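Local coordinates for protein glucokinase (Leishmania braziliensis MHOM/BR/75/M2904, PDB 6EDI) that probably phosphorylates D-glucose at the expense of ATP, as glucokinases do, and is captured here as a dimer in an open conformation, at residues L284-N287 and Y288-K292; E20-L23 and E24-A27; L146-K149 and G150-L154. All coordinates share one frame; numbering follows the deposited sequence.

Interaction 1: residues L284-N287 and Y288-K292; sequences LEFN and YAYAK
The rings of Phe286 and Tyr290, one helical turn apart, are inclined by only 27° yet so far offset that little of one ring covers the other. Their centroids are 5.9 Å apart, so the contact is a skewed brush of ring carbons and not a full stack. Phe286 CZ meets Tyr290 CD1 at 4.1 Å, and Phe286 CE2 is equally near to the CB at the root of the tyrosine ring. CG of Phe286 stands opposite its own N (chi1 175°), and Tyr290 matches it in both first and second torsions, which sends the two rings off the helix in like orientation. Tyr257 meets the Phe286 ring, and Tyr250 meets that of Tyr290 edge-to-face, so an aromatic cluster grows out towards helix 245-259. The other flat groups turn elsewhere. The Asn287 amide is gripped at both ends, OD1 by the hydroxyl of Tyr250 and ND2 by the carbonyl of Ala322, which satisfies a buried polar group and fixes its rotation. Tyr288 sends its hydroxyl to Asp316.

Beneath the side chains runs the main-chain bonding of the helix. Tyr290 N bonds Phe286 O at 2.9 Å, joining the same two residues whose rings touch. Tyr288 N bonds Leu284 O at 3.0 Å and Ala291 N bonds Asn287 O at 2.9 Å, whereas the link from Ala289 N to Glu285 O, at 3.4 Å, is weak. Bonding from each N-H to the C=O four residues earlier is the hallmark of the alpha-helix, and in helix 281-292 it sets an i/i+4 aromatic pair facing helix 245-259, while Leu284 and Tyr288 face helix 304-313 and Asn287 reaches helix 317-341.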
loop_
_atom_site.group_PDB
_atom_site.type_symbol
_atom_site.label_atom_id
_atom_site.label_comp_id
_atom_site.label_asym_id
_atom_site.label_seq_id
_atom_site.Cartn_x
_atom_site.Cartn_y
_atom_site.Cartn_z
ATOM N N LEU A 284 -25.372 -5.468 5.496
ATOM C CA LEU A 284 -26.110 -5.494 6.758
ATOM C C LEU A 284 -27.560 -5.935 6.518
ATOM O O LEU A 284 -28.119 -6.746 7.272
ATOM C CB LEU A 284 -26.078 -4.134 7.455
ATOM C CG LEU A 284 -26.882 -4.165 8.758
ATOM C CD1 LEU A 284 -26.296 -5.211 9.714
ATOM C CD2 LEU A 284 -26.933 -2.798 9.406
ATOM N N GLU A 285 -28.143 -5.418 5.447
ATOM C CA GLU A 285 -29.496 -5.811 5.052
ATOM C C GLU A 285 -29.571 -7.293 4.682
ATOM O O GLU A 285 -30.550 -7.972 5.009
ATOM C CB GLU A 285 -29.992 -4.924 3.910
ATOM C CG GLU A 285 -30.082 -3.453 4.335
ATOM C CD GLU A 285 -30.529 -2.513 3.240
ATOM O OE1 GLU A 285 -30.797 -2.985 2.116
ATOM O OE2 GLU A 285 -30.605 -1.294 3.514
ATOM N N PHE A 286 -28.529 -7.797 4.018
ATOM C CA PHE A 286 -28.463 -9.217 3.708
ATOM C C PHE A 286 -28.304 -10.040 4.979
ATOM O O PHE A 286 -28.909 -11.112 5.129
ATOM C CB PHE A 286 -27.304 -9.520 2.758
ATOM C CG PHE A 286 -27.118 -10.982 2.500
ATOM C CD1 PHE A 286 -27.892 -11.630 1.545
ATOM C CD2 PHE A 286 -26.187 -11.715 3.223
ATOM C CE1 PHE A 286 -27.740 -12.991 1.306
ATOM C CE2 PHE A 286 -26.017 -13.073 2.993
ATOM C CZ PHE A 286 -26.800 -13.715 2.029
ATOM N N ASN A 287 -27.462 -9.551 5.881
ATOM C CA ASN A 287 -27.229 -10.242 7.137
ATOM C C ASN A 287 -28.505 -10.444 7.936
ATOM O O ASN A 287 -28.717 -11.497 8.550
ATOM C CB ASN A 287 -26.183 -9.506 7.957
ATOM C CG ASN A 287 -24.774 -9.809 7.482
ATOM O OD1 ASN A 287 -24.595 -10.486 6.463
ATOM N ND2 ASN A 287 -23.774 -9.309 8.209
ATOM N N TYR A 288 -29.365 -9.438 7.903
ATOM C CA TYR A 288 -30.623 -9.503 8.631
ATOM C C TYR A 288 -31.505 -10.632 8.113
ATOM O O TYR A 288 -31.970 -11.468 8.885
ATOM C CB TYR A 288 -31.369 -8.174 8.550
ATOM C CG TYR A 288 -32.597 -8.147 9.433
ATOM C CD1 TYR A 288 -32.477 -8.177 10.819
ATOM C CD2 TYR A 288 -33.870 -8.101 8.885
ATOM C CE1 TYR A 288 -33.599 -8.153 11.636
ATOM C CE2 TYR A 288 -34.996 -8.076 9.692
ATOM C CZ TYR A 288 -34.855 -8.103 11.065
ATOM O OH TYR A 288 -35.985 -8.080 11.864
ATOM N N ALA A 289 -31.729 -10.649 6.807
ATOM C CA ALA A 289 -32.459 -11.741 6.179
ATOM C C ALA A 289 -31.808 -13.070 6.538
ATOM O O ALA A 289 -32.471 -13.976 7.049
ATOM C CB ALA A 289 -32.515 -11.552 4.680
ATOM N N TYR A 290 -30.500 -13.167 6.309
ATOM C CA TYR A 290 -29.757 -14.397 6.554
ATOM C C TYR A 290 -29.948 -14.920 7.979
ATOM O O TYR A 290 -30.007 -16.128 8.193
ATOM C CB TYR A 290 -28.266 -14.196 6.226
ATOM C CG TYR A 290 -27.422 -15.464 6.247
ATOM C CD1 TYR A 290 -27.358 -16.303 5.138
ATOM C CD2 TYR A 290 -26.665 -15.801 7.363
ATOM C CE1 TYR A 290 -26.577 -17.452 5.151
ATOM C CE2 TYR A 290 -25.884 -16.942 7.383
ATOM C CZ TYR A 290 -25.849 -17.761 6.276
ATOM O OH TYR A 290 -25.075 -18.895 6.291
ATOM N N ALA A 291 -30.067 -14.021 8.954
ATOM C CA ALA A 291 -30.174 -14.451 10.354
ATOM C C ALA A 291 -31.607 -14.833 10.739
ATOM O O ALA A 291 -31.816 -15.607 11.673
ATOM C CB ALA A 291 -29.644 -13.385 11.291
ATOM N N LYS A 292 -32.583 -14.258 10.048
ATOM C CA LYS A 292 -33.992 -14.558 10.332
ATOM C C LYS A 292 -34.413 -15.867 9.688
ATOM O O LYS A 292 -34.927 -16.775 10.350
ATOM C CB LYS A 292 -34.906 -13.430 9.844
ATOM C CG LYS A 292 -35.385 -12.517 10.966
ATOM C CD LYS A 292 -36.584 -11.662 10.556
ATOM C CE LYS A 292 -37.839 -12.496 10.347
ATOM N NZ LYS A 292 -39.049 -11.647 10.131
#

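Interaction 2: residues E20-L23 and E24-A27; sequences EIAL and EQLA
Three hydrogen bonds connect residues 20-23 with residues 24-27, and two of them join the same pair, Ala22 and Gln25. The amide oxygen of Gln25 swings back so that OE1 accepts from Ala22 N at 2.8 Å, the donor lying in the plane of the side-chain carbonyl. In return, Gln25 N donates to Ala22 O, also at 2.8 Å, but it approaches from 55° above that carbonyl's plane. The two bonds hold Ala22 by both its N-H and its C=O. CG of Gln25 sits beside its own backbone N, and the chain then runs extended, which brings the amide back alongside the incoming backbone. A third bond, from Leu26 N to Leu23 O at 3.1 Å, continues the winding.

Ala22 to Gln25 and Leu23 to Leu26 thus form successive type I beta turns. They convert the path of strand 16-20, an outermost strand of a six-stranded mixed sheet, into helix 26-32, whose Leu26 rests on Val91 and Leu95 of helix 84-98.

Apolar contact is concentrated on Ile21 and Leu26. Ile21 places CG1 in the crowded position between its backbone N and carbonyl carbon (chi1 55°), which aims CD1 at the start of the helix. There it presses on Leu26 CA at 3.4 Å, tighter than carbons usually meet, and on Leu26 CD1 at a relaxed 3.8 Å. Leu23 turns to Val72 and Phe74 of strand 67-75, on the sheet.

Two polar side chains make van der Waals contact with the Ala22 methyl. Glu24, bent at its second torsion (chi2 72°), curls back until OE1 lies 3.4 Å from Ala22 CB, and the same methyl carbon is 3.3 Å from Gln25 OE1, flanked by two oxygens on the exposed side of the turn.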
loop_
_atom_site.group_PDB
_atom_site.type_symbol
_atom_site.label_atom_id
_atom_site.label_comp_id
_atom_site.label_asym_id
_atom_site.label_seq_id
_atom_site.Cartn_x
_atom_site.Cartn_y
_atom_site.Cartn_z
ATOM N N GLU A 20 -19.528 27.268 8.364
ATOM C CA GLU A 20 -19.972 27.425 6.990
ATOM C C GLU A 20 -20.489 28.851 6.864
ATOM O O GLU A 20 -21.218 29.312 7.733
ATOM C CB GLU A 20 -21.077 26.424 6.672
ATOM C CG GLU A 20 -21.682 26.606 5.293
ATOM C CD GLU A 20 -22.828 25.660 5.038
ATOM O OE1 GLU A 20 -22.842 24.559 5.633
ATOM O OE2 GLU A 20 -23.711 26.032 4.243
ATOM N N ILE A 21 -20.087 29.552 5.808
ATOM C CA ILE A 21 -20.497 30.934 5.599
ATOM C C ILE A 21 -20.984 31.150 4.177
ATOM O O ILE A 21 -20.604 30.424 3.254
ATOM C CB ILE A 21 -19.340 31.923 5.848
ATOM C CG1 ILE A 21 -18.133 31.550 4.987
ATOM C CG2 ILE A 21 -18.961 31.959 7.324
ATOM C CD1 ILE A 21 -17.143 32.669 4.836
ATOM N N ALA A 22 -21.822 32.162 3.996
ATOM C CA ALA A 22 -22.210 32.571 2.656
ATOM C C ALA A 22 -20.991 33.125 1.944
ATOM O O ALA A 22 -20.142 33.745 2.578
ATOM C CB ALA A 22 -23.301 33.628 2.724
ATOM N N LEU A 23 -20.906 32.939 0.628
ATOM C CA LEU A 23 -19.774 33.490 -0.126
ATOM C C LEU A 23 -19.582 34.990 0.103
ATOM O O LEU A 23 -18.447 35.480 0.193
ATOM C CB LEU A 23 -19.903 33.200 -1.621
ATOM C CG LEU A 23 -18.995 33.997 -2.560
ATOM C CD1 LEU A 23 -17.521 33.716 -2.292
ATOM C CD2 LEU A 23 -19.319 33.663 -3.999
ATOM N N GLU A 24 -20.691 35.714 0.213
ATOM C CA GLU A 24 -20.628 37.157 0.414
ATOM C C GLU A 24 -19.975 37.507 1.755
ATOM O O GLU A 24 -19.414 38.595 1.914
ATOM C CB GLU A 24 -22.029 37.775 0.300
ATOM C CG GLU A 24 -22.767 37.457 -1.011
ATOM C CD GLU A 24 -23.251 36.001 -1.108
ATOM O OE1 GLU A 24 -23.725 35.446 -0.089
ATOM O OE2 GLU A 24 -23.138 35.407 -2.204
ATOM N N GLN A 25 -20.025 36.578 2.708
ATOM C CA GLN A 25 -19.492 36.810 4.053
ATOM C C GLN A 25 -18.029 36.396 4.203
ATOM O O GLN A 25 -17.498 36.453 5.307
ATOM C CB GLN A 25 -20.284 36.030 5.107
ATOM C CG GLN A 25 -21.763 36.356 5.249
ATOM C CD GLN A 25 -22.467 35.347 6.153
ATOM O OE1 GLN A 25 -22.439 34.133 5.895
ATOM N NE2 GLN A 25 -23.083 35.840 7.227
ATOM N N LEU A 26 -17.389 35.966 3.117
ATOM C CA LEU A 26 -16.021 35.426 3.202
ATOM C C LEU A 26 -14.991 36.417 3.752
ATOM O O LEU A 26 -14.367 36.159 4.781
ATOM C CB LEU A 26 -15.552 34.823 1.868
ATOM C CG LEU A 26 -14.125 34.265 1.809
ATOM C CD1 LEU A 26 -13.914 33.171 2.837
ATOM C CD2 LEU A 26 -13.786 33.749 0.419
ATOM N N ALA A 27 -14.803 37.543 3.074
ATOM C CA ALA A 27 -13.776 38.492 3.507
ATOM C C ALA A 27 -14.090 38.999 4.911
ATOM O O ALA A 27 -13.209 39.149 5.749
ATOM C CB ALA A 27 -13.690 39.639 2.540
#

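Interaction 3: residues L146-K149 and G150-L154; sequences LFPK and GRSAL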
loop_
_atom_site.group_PDB
_atom_site.type_symbol
_atom_site.label_atom_id
_atom_site.label_comp_id
_atom_site.label_asym_id
_atom_site.label_seq_id
_atom_site.Cartn_x
_atom_site.Cartn_y
_atom_site.Cartn_z
ATOM N N LEU A 146 -5.184 29.502 -5.684
ATOM C CA LEU A 146 -5.794 28.611 -4.696
ATOM C C LEU A 146 -5.099 27.262 -4.682
ATOM O O LEU A 146 -5.124 26.553 -3.675
ATOM C CB LEU A 146 -7.296 28.426 -4.949
ATOM C CG LEU A 146 -8.106 29.715 -4.852
ATOM C CD1 LEU A 146 -9.594 29.460 -5.006
ATOM C CD2 LEU A 146 -7.817 30.422 -3.532
ATOM N N PHE A 147 -4.467 26.914 -5.796
ATOM C CA PHE A 147 -3.795 25.625 -5.903
ATOM C C PHE A 147 -2.382 25.789 -6.435
ATOM O O PHE A 147 -2.146 25.626 -7.642
ATOM C CB PHE A 147 -4.607 24.658 -6.771
ATOM C CG PHE A 147 -6.007 24.432 -6.259
ATOM C CD1 PHE A 147 -7.051 25.267 -6.650
ATOM C CD2 PHE A 147 -6.269 23.402 -5.358
ATOM C CE1 PHE A 147 -8.339 25.073 -6.161
ATOM C CE2 PHE A 147 -7.544 23.196 -4.865
ATOM C CZ PHE A 147 -8.589 24.033 -5.268
ATOM N N PRO A 148 -1.435 26.097 -5.526
ATOM C CA PRO A 148 -0.070 26.435 -5.940
ATOM C C PRO A 148 0.599 25.297 -6.680
ATOM O O PRO A 148 0.391 24.121 -6.342
ATOM C CB PRO A 148 0.650 26.713 -4.610
ATOM C CG PRO A 148 -0.421 27.160 -3.680
ATOM C CD PRO A 148 -1.630 26.305 -4.076
ATOM N N LYS A 149 1.371 25.664 -7.697
ATOM C CA LYS A 149 2.130 24.717 -8.494
ATOM C C LYS A 149 2.966 23.847 -7.576
ATOM O O LYS A 149 3.613 24.359 -6.669
ATOM C CB LYS A 149 3.039 25.475 -9.473
ATOM C CG LYS A 149 4.094 24.601 -10.147
ATOM C CD LYS A 149 5.059 25.426 -11.000
ATOM C CE LYS A 149 6.249 24.588 -11.478
ATOM N NZ LYS A 149 7.192 25.372 -12.342
ATOM N N GLY A 150 2.923 22.533 -7.783
ATOM C CA GLY A 150 3.753 21.619 -7.019
ATOM C C GLY A 150 3.351 21.465 -5.564
ATOM O O GLY A 150 4.059 20.843 -4.776
ATOM N N ARG A 151 2.198 22.016 -5.205
ATOM C CA ARG A 151 1.737 21.969 -3.827
ATOM C C ARG A 151 0.248 21.648 -3.778
ATOM O O ARG A 151 -0.443 22.040 -2.845
ATOM C CB ARG A 151 1.999 23.312 -3.137
ATOM C CG ARG A 151 3.472 23.752 -3.086
ATOM C CD ARG A 151 3.714 24.571 -1.821
ATOM N NE ARG A 151 4.928 24.241 -1.064
ATOM C CZ ARG A 151 5.405 23.018 -0.815
ATOM N NH1 ARG A 151 4.808 21.919 -1.262
ATOM N NH2 ARG A 151 6.507 22.893 -0.102
ATOM N N SER A 152 -0.236 20.923 -4.786
ATOM C CA SER A 152 -1.668 20.705 -4.949
ATOM C C SER A 152 -2.014 19.309 -5.475
ATOM O O SER A 152 -1.246 18.708 -6.216
ATOM C CB SER A 152 -2.247 21.771 -5.872
ATOM O OG SER A 152 -2.011 23.059 -5.341
ATOM N N ALA A 153 -3.179 18.796 -5.101
ATOM C CA ALA A 153 -3.551 17.452 -5.530
ATOM C C ALA A 153 -5.040 17.271 -5.451
ATOM O O ALA A 153 -5.707 17.892 -4.612
ATOM C CB ALA A 153 -2.872 16.405 -4.655
ATOM N N LEU A 154 -5.559 16.413 -6.322
ATOM C CA LEU A 154 -6.878 15.853 -6.127
ATOM C C LEU A 154 -6.713 14.660 -5.203
ATOM O O LEU A 154 -5.765 13.894 -5.328
ATOM C CB LEU A 154 -7.490 15.402 -7.455
ATOM C CG LEU A 154 -7.624 16.494 -8.505
ATOM C CD1 LEU A 154 -8.143 15.929 -9.821
ATOM C CD2 LEU A 154 -8.525 17.584 -7.987
#
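Ser152 and Pro148 form the tight part of this turn. Ser152 OG donates to Pro148 O at 2.8 Å, and Arg151 N reaches the same oxygen at 3.0 Å from the opposite face of the carbonyl plane, so two bonds grip a single acceptor. OG stands beside the serine's own backbone N (chi1 -59°), a setting that turns the hydroxyl back into the loop. There it also touches Phe147 CB at 3.4 Å and Pro148 CD at 3.5 Å, and lies at the edge of the Phe147 ring, near its plane.

The outer side is looser. Lys149 and Gly150 occupy the corners of a type II beta turn from Pro148 to Arg151, and glycine readily supplies the positive phi (71°) of the second corner. Lys149 runs extended into solvent. Arg151 rests its CB on Pro148 CB at 3.9 Å, and its bent chain then carries the guanidinium group away from the turn.

The buried side faces the fold. Phe147 meets the rings of Phe88, on helix 84-98, and of Tyr142, and packs on Val115. Pro148 touches Val110, also on strand 110-117. Ala153 then bonds with Val115 through the backbone as strand 152-156 joins strand 110-117 in parallel at one edge of the mixed sheet that also holds strands 41-48 and 16-20, where Ala153 also packs on Val224 of the second subunit.

From the N terminus, interaction 2 comes first, turning the chain from edge strand 16-20 into helix 26-32. Interaction 3 follows at residues 146-154, where a tight turn delivers the chain into strand 152-156, the other outermost strand of the same mixed sheet. These two contacts therefore mark opposite borders of one sheet, with centres about 23 Å apart, and both lean on helix 84-98. Interaction 1 closes no loop: it lies within helix 281-292, about 45 Å between centres from interaction 3 and across the chain's centre from it, among helices 245-259, 304-313 and 317-341. All three are local and in series; none nests in or crosses another.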